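PDB 4R85: cytosine deaminase from Klebsiella pneumoniae, which probably catalyses the iron-dependent hydrolytic deamination of cytosine and 5-methylcytosine, as a member of the amidohydrolase family. Local coordinates for residues 41-53 and 362-376. Residues are numbered along the deposited sequence; the frame is centred on the assembly and turned at random.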
loop_
_atom_site.group_PDB
_atom_site.type_symbol
_atom_site.label_atom_id
_atom_site.label_comp_id
_atom_site.label_asym_id
_atom_site.label_seq_id
_atom_site.Cartn_x
_atom_site.Cartn_y
_atom_site.Cartn_z
ATOM N N ILE A 41 30.875 11.051 -5.703
ATOM C CA ILE A 41 29.775 10.554 -4.893
ATOM C C ILE A 41 29.869 9.038 -4.792
ATOM O O ILE A 41 29.894 8.344 -5.809
ATOM C CB ILE A 41 28.412 10.956 -5.482
ATOM C CG1 ILE A 41 28.237 12.472 -5.393
ATOM C CG2 ILE A 41 27.293 10.260 -4.745
ATOM C CD1 ILE A 41 27.000 12.991 -6.080
ATOM N N ASP A 42 29.948 8.527 -3.567
ATOM C CA ASP A 42 30.029 7.086 -3.354
ATOM C C ASP A 42 28.636 6.507 -3.140
ATOM O O ASP A 42 28.018 6.707 -2.091
ATOM C CB ASP A 42 30.941 6.757 -2.167
ATOM C CG ASP A 42 31.293 5.270 -2.079
ATOM O OD1 ASP A 42 30.681 4.445 -2.789
ATOM O OD2 ASP A 42 32.181 4.924 -1.275
ATOM N N ALA A 43 28.143 5.793 -4.149
ATOM C CA ALA A 43 26.828 5.172 -4.076
ATOM C C ALA A 43 26.812 4.006 -3.090
ATOM O O ALA A 43 25.747 3.549 -2.679
ATOM C CB ALA A 43 26.379 4.711 -5.449
ATOM N N GLN A 44 28.000 3.526 -2.725
ATOM C CA GLN A 44 28.143 2.466 -1.730
ATOM C C GLN A 44 27.336 1.215 -2.076
ATOM O O GLN A 44 26.778 0.569 -1.189
ATOM C CB GLN A 44 27.761 2.977 -0.333
ATOM C CG GLN A 44 28.702 4.048 0.210
ATOM C CD GLN A 44 28.370 4.457 1.634
ATOM O OE1 GLN A 44 27.219 4.735 1.956
ATOM N NE2 GLN A 44 29.380 4.492 2.491
ATOM N N GLY A 45 27.280 0.884 -3.365
ATOM C CA GLY A 45 26.564 -0.293 -3.823
ATOM C C GLY A 45 25.075 -0.071 -4.012
ATOM O O GLY A 45 24.324 -1.011 -4.252
ATOM N N ARG A 46 24.634 1.175 -3.906
ATOM C CA ARG A 46 23.225 1.473 -4.117
ATOM C C ARG A 46 22.887 1.645 -5.589
ATOM O O ARG A 46 23.745 1.967 -6.410
ATOM C CB ARG A 46 22.819 2.715 -3.341
ATOM C CG ARG A 46 22.804 2.490 -1.859
ATOM C CD ARG A 46 22.582 3.775 -1.129
ATOM N NE ARG A 46 22.719 3.596 0.311
ATOM C CZ ARG A 46 23.748 4.044 1.020
ATOM N NH1 ARG A 46 24.729 4.704 0.419
ATOM N NH2 ARG A 46 23.795 3.836 2.329
ATOM N N LEU A 47 21.621 1.427 -5.907
ATOM C CA LEU A 47 21.116 1.535 -7.265
ATOM C C LEU A 47 21.066 2.983 -7.786
ATOM O O LEU A 47 20.554 3.879 -7.109
ATOM C CB LEU A 47 19.718 0.931 -7.268
ATOM C CG LEU A 47 18.975 0.479 -8.507
ATOM C CD1 LEU A 47 19.799 -0.473 -9.327
ATOM C CD2 LEU A 47 17.686 -0.183 -8.043
ATOM N N ALA A 48 21.605 3.213 -8.982
ATOM C CA ALA A 48 21.380 4.470 -9.696
ATOM C C ALA A 48 20.337 4.231 -10.784
ATOM O O ALA A 48 20.459 3.290 -11.567
ATOM C CB ALA A 48 22.679 4.987 -10.314
ATOM N N ILE A 49 19.306 5.068 -10.829
ATOM C CA ILE A 49 18.233 4.916 -11.814
ATOM C C ILE A 49 17.886 6.268 -12.412
ATOM O O ILE A 49 18.174 7.311 -11.814
ATOM C CB ILE A 49 16.941 4.367 -11.173
ATOM C CG1 ILE A 49 16.544 5.236 -9.978
ATOM C CG2 ILE A 49 17.112 2.923 -10.745
ATOM C CD1 ILE A 49 15.143 4.978 -9.483
ATOM N N PRO A 50 17.272 6.265 -13.600
ATOM C CA PRO A 50 16.705 7.517 -14.102
ATOM C C PRO A 50 15.552 7.954 -13.176
ATOM O O PRO A 50 15.062 7.142 -12.382
ATOM C CB PRO A 50 16.203 7.128 -15.498
ATOM C CG PRO A 50 15.953 5.641 -15.411
ATOM C CD PRO A 50 17.074 5.148 -14.543
ATOM N N PRO A 51 15.139 9.229 -13.248
ATOM C CA PRO A 51 14.164 9.734 -12.266
ATOM C C PRO A 51 12.829 9.009 -12.320
ATOM O O PRO A 51 12.454 8.438 -13.350
ATOM C CB PRO A 51 13.967 11.198 -12.682
ATOM C CG PRO A 51 15.184 11.532 -13.520
ATOM C CD PRO A 51 15.555 10.266 -14.209
ATOM N N PHE A 52 12.107 9.020 -11.208
ATOM C CA PHE A 52 10.754 8.492 -11.234
ATOM C C PHE A 52 9.887 9.399 -12.107
ATOM O O PHE A 52 10.191 10.583 -12.283
ATOM C CB PHE A 52 10.178 8.387 -9.824
ATOM C CG PHE A 52 10.777 7.273 -9.004
ATOM C CD1 PHE A 52 11.461 7.547 -7.835
ATOM C CD2 PHE A 52 10.646 5.950 -9.407
ATOM C CE1 PHE A 52 12.012 6.522 -7.075
ATOM C CE2 PHE A 52 11.191 4.924 -8.656
ATOM C CZ PHE A 52 11.878 5.211 -7.487
ATOM N N VAL A 53 8.814 8.832 -12.651
ATOM C CA VAL A 53 7.884 9.572 -13.486
ATOM C C VAL A 53 6.498 9.525 -12.851
ATOM O O VAL A 53 6.084 8.496 -12.323
ATOM C CB VAL A 53 7.821 8.957 -14.905
ATOM C CG1 VAL A 53 6.857 9.730 -15.797
ATOM C CG2 VAL A 53 9.210 8.887 -15.527
ATOM N N TYR A 362 15.472 10.743 -21.655
ATOM C CA TYR A 362 15.286 9.920 -20.464
ATOM C C TYR A 362 16.141 8.659 -20.567
ATOM O O TYR A 362 16.278 8.087 -21.645
ATOM C CB TYR A 362 13.813 9.541 -20.309
ATOM C CG TYR A 362 13.497 8.816 -19.012
ATOM C CD1 TYR A 362 13.642 7.431 -18.908
ATOM C CD2 TYR A 362 13.064 9.514 -17.896
ATOM C CE1 TYR A 362 13.355 6.767 -17.722
ATOM C CE2 TYR A 362 12.777 8.860 -16.708
ATOM C CZ TYR A 362 12.923 7.494 -16.631
ATOM O OH TYR A 362 12.645 6.844 -15.459
ATOM N N GLY A 363 16.717 8.230 -19.446
ATOM C CA GLY A 363 17.451 6.977 -19.402
ATOM C C GLY A 363 18.934 7.129 -19.129
ATOM O O GLY A 363 19.555 8.110 -19.540
ATOM N N LEU A 364 19.515 6.152 -18.438
ATOM C CA LEU A 364 20.944 6.191 -18.143
ATOM C C LEU A 364 21.755 5.632 -19.299
ATOM O O LEU A 364 22.117 4.456 -19.307
ATOM C CB LEU A 364 21.269 5.435 -16.853
ATOM C CG LEU A 364 20.502 5.911 -15.618
ATOM C CD1 LEU A 364 21.098 5.319 -14.358
ATOM C CD2 LEU A 364 20.488 7.434 -15.541
ATOM N N ALA A 365 22.036 6.494 -20.271
ATOM C CA ALA A 365 22.866 6.152 -21.417
ATOM C C ALA A 365 23.764 7.340 -21.687
ATOM O O ALA A 365 23.376 8.487 -21.457
ATOM C CB ALA A 365 21.999 5.873 -22.629
ATOM N N GLU A 366 24.969 7.073 -22.173
ATOM C CA GLU A 366 25.888 8.152 -22.506
ATOM C C GLU A 366 25.254 9.080 -23.541
ATOM O O GLU A 366 24.596 8.624 -24.471
ATOM C CB GLU A 366 27.216 7.587 -22.999
ATOM C CG GLU A 366 27.934 6.766 -21.942
ATOM C CD GLU A 366 29.220 6.137 -22.455
ATOM O OE1 GLU A 366 29.557 6.349 -23.641
ATOM O OE2 GLU A 366 29.894 5.434 -21.667
ATOM N N GLY A 367 25.417 10.382 -23.346
ATOM C CA GLY A 367 24.868 11.356 -24.269
ATOM C C GLY A 367 23.522 11.903 -23.841
ATOM O O GLY A 367 23.085 12.938 -24.335
ATOM N N ARG A 368 22.862 11.208 -22.919
ATOM C CA ARG A 368 21.544 11.632 -22.436
ATOM C C ARG A 368 21.672 12.596 -21.250
ATOM O O ARG A 368 22.735 12.669 -20.628
ATOM C CB ARG A 368 20.688 10.403 -22.088
ATOM C CG ARG A 368 20.528 9.463 -23.271
ATOM C CD ARG A 368 19.348 8.515 -23.150
ATOM N NE ARG A 368 19.336 7.591 -24.287
ATOM C CZ ARG A 368 18.521 6.549 -24.413
ATOM N NH1 ARG A 368 17.622 6.282 -23.473
ATOM N NH2 ARG A 368 18.609 5.768 -25.486
ATOM N N PRO A 369 20.600 13.359 -20.953
ATOM C CA PRO A 369 20.652 14.320 -19.845
ATOM C C PRO A 369 21.042 13.666 -18.526
ATOM O O PRO A 369 20.621 12.539 -18.235
ATOM C CB PRO A 369 19.212 14.830 -19.759
ATOM C CG PRO A 369 18.679 14.672 -21.129
ATOM C CD PRO A 369 19.318 13.431 -21.677
ATOM N N ALA A 370 21.847 14.373 -17.742
ATOM C CA ALA A 370 22.261 13.893 -16.431
ATOM C C ALA A 370 21.146 14.090 -15.405
ATOM O O ALA A 370 21.255 14.921 -14.500
ATOM C CB ALA A 370 23.539 14.594 -15.987
ATOM N N ASN A 371 20.069 13.325 -15.575
ATOM C CA ASN A 371 18.963 13.295 -14.639
ATOM C C ASN A 371 18.897 11.896 -14.059
ATOM O O ASN A 371 18.623 10.941 -14.786
ATOM C CB ASN A 371 17.641 13.588 -15.356
ATOM C CG ASN A 371 17.648 14.915 -16.096
ATOM O OD1 ASN A 371 18.447 15.803 -15.801
ATOM N ND2 ASN A 371 16.746 15.057 -17.060
ATOM N N LEU A 372 19.147 11.770 -12.761
ATOM C CA LEU A 372 19.173 10.459 -12.129
ATOM C C LEU A 372 19.044 10.521 -10.608
ATOM O O LEU A 372 19.220 11.581 -9.992
ATOM C CB LEU A 372 20.454 9.706 -12.515
ATOM C CG LEU A 372 21.777 10.206 -11.922
ATOM C CD1 LEU A 372 22.813 9.096 -11.940
ATOM C CD2 LEU A 372 22.304 11.416 -12.674
ATOM N N LEU A 373 18.739 9.369 -10.016
ATOM C CA LEU A 373 18.586 9.241 -8.579
ATOM C C LEU A 373 19.513 8.173 -8.039
ATOM O O LEU A 373 19.896 7.239 -8.753
ATOM C CB LEU A 373 17.155 8.826 -8.220
ATOM C CG LEU A 373 15.975 9.563 -8.847
ATOM C CD1 LEU A 373 14.676 8.921 -8.389
ATOM C CD2 LEU A 373 16.000 11.046 -8.497
ATOM N N ILE A 374 19.870 8.311 -6.774
ATOM C CA ILE A 374 20.478 7.211 -6.044
ATOM C C ILE A 374 19.468 6.747 -4.996
ATOM O O ILE A 374 19.061 7.526 -4.137
ATOM C CB ILE A 374 21.798 7.625 -5.383
ATOM C CG1 ILE A 374 22.831 8.003 -6.454
ATOM C CG2 ILE A 374 22.325 6.498 -4.494
ATOM C CD1 ILE A 374 24.096 8.589 -5.902
ATOM N N LEU A 375 19.041 5.493 -5.100
ATOM C CA LEU A 375 18.029 4.912 -4.214
ATOM C C LEU A 375 18.707 4.083 -3.136
ATOM O O LEU A 375 19.697 3.416 -3.411
ATOM C CB LEU A 375 17.125 3.968 -4.993
ATOM C CG LEU A 375 15.868 4.386 -5.725
ATOM C CD1 LEU A 375 15.167 3.126 -6.190
ATOM C CD2 LEU A 375 14.958 5.210 -4.811
ATOM N N ASP A 376 18.159 4.097 -1.922
ATOM C CA ASP A 376 18.736 3.340 -0.815
ATOM C C ASP A 376 18.334 1.862 -0.878
ATOM O O ASP A 376 17.686 1.339 0.032
ATOM C CB ASP A 376 18.322 3.953 0.524
ATOM C CG ASP A 376 19.115 3.399 1.701
ATOM O OD1 ASP A 376 20.242 2.889 1.490
ATOM O OD2 ASP A 376 18.606 3.484 2.842
#
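In the small β-sheet domain beside the TIM-like barrel of this amidohydrolase, strand 47-49, whose chain runs on into the barrel, pairs antiparallel with strand 372-375. I49 and L373 form a hydrogen-bonded pair, I49 N giving to L373 O (3.1 Å) and L373 N to I49 O (2.8 Å); L375 N adds a bond to L47 O. On the face bearing I49, L373 and L375, I49 CD1 packs on L375 CD1 at 3.8 Å, while the F52 ring takes L375 CD2 at its edge and L373 CD1 obliquely. The double proline P50-P51 ends the pairing and meets Y362. With CG anti to the backbone N (chi1 -173°), Y362 lays its ring under P50 CB, a CH-pi contact 3.9 Å from the centroid, and its OH donates to P51 O (2.7 Å) in the ring plane. At the other end R46 NE reaches D376 OD1 (2.8 Å) in a salt bridge on the anti side of the carboxylate, 33° out of its plane, guanidinium and carboxylate planes 54° apart; R46 NH1 holds Q44 OE1. Strand 390-395 flanks 372-375, L17 of strand 14-20 touches A48 and L372, and strand 111-119 of the barrel receives P51, F52 and V53.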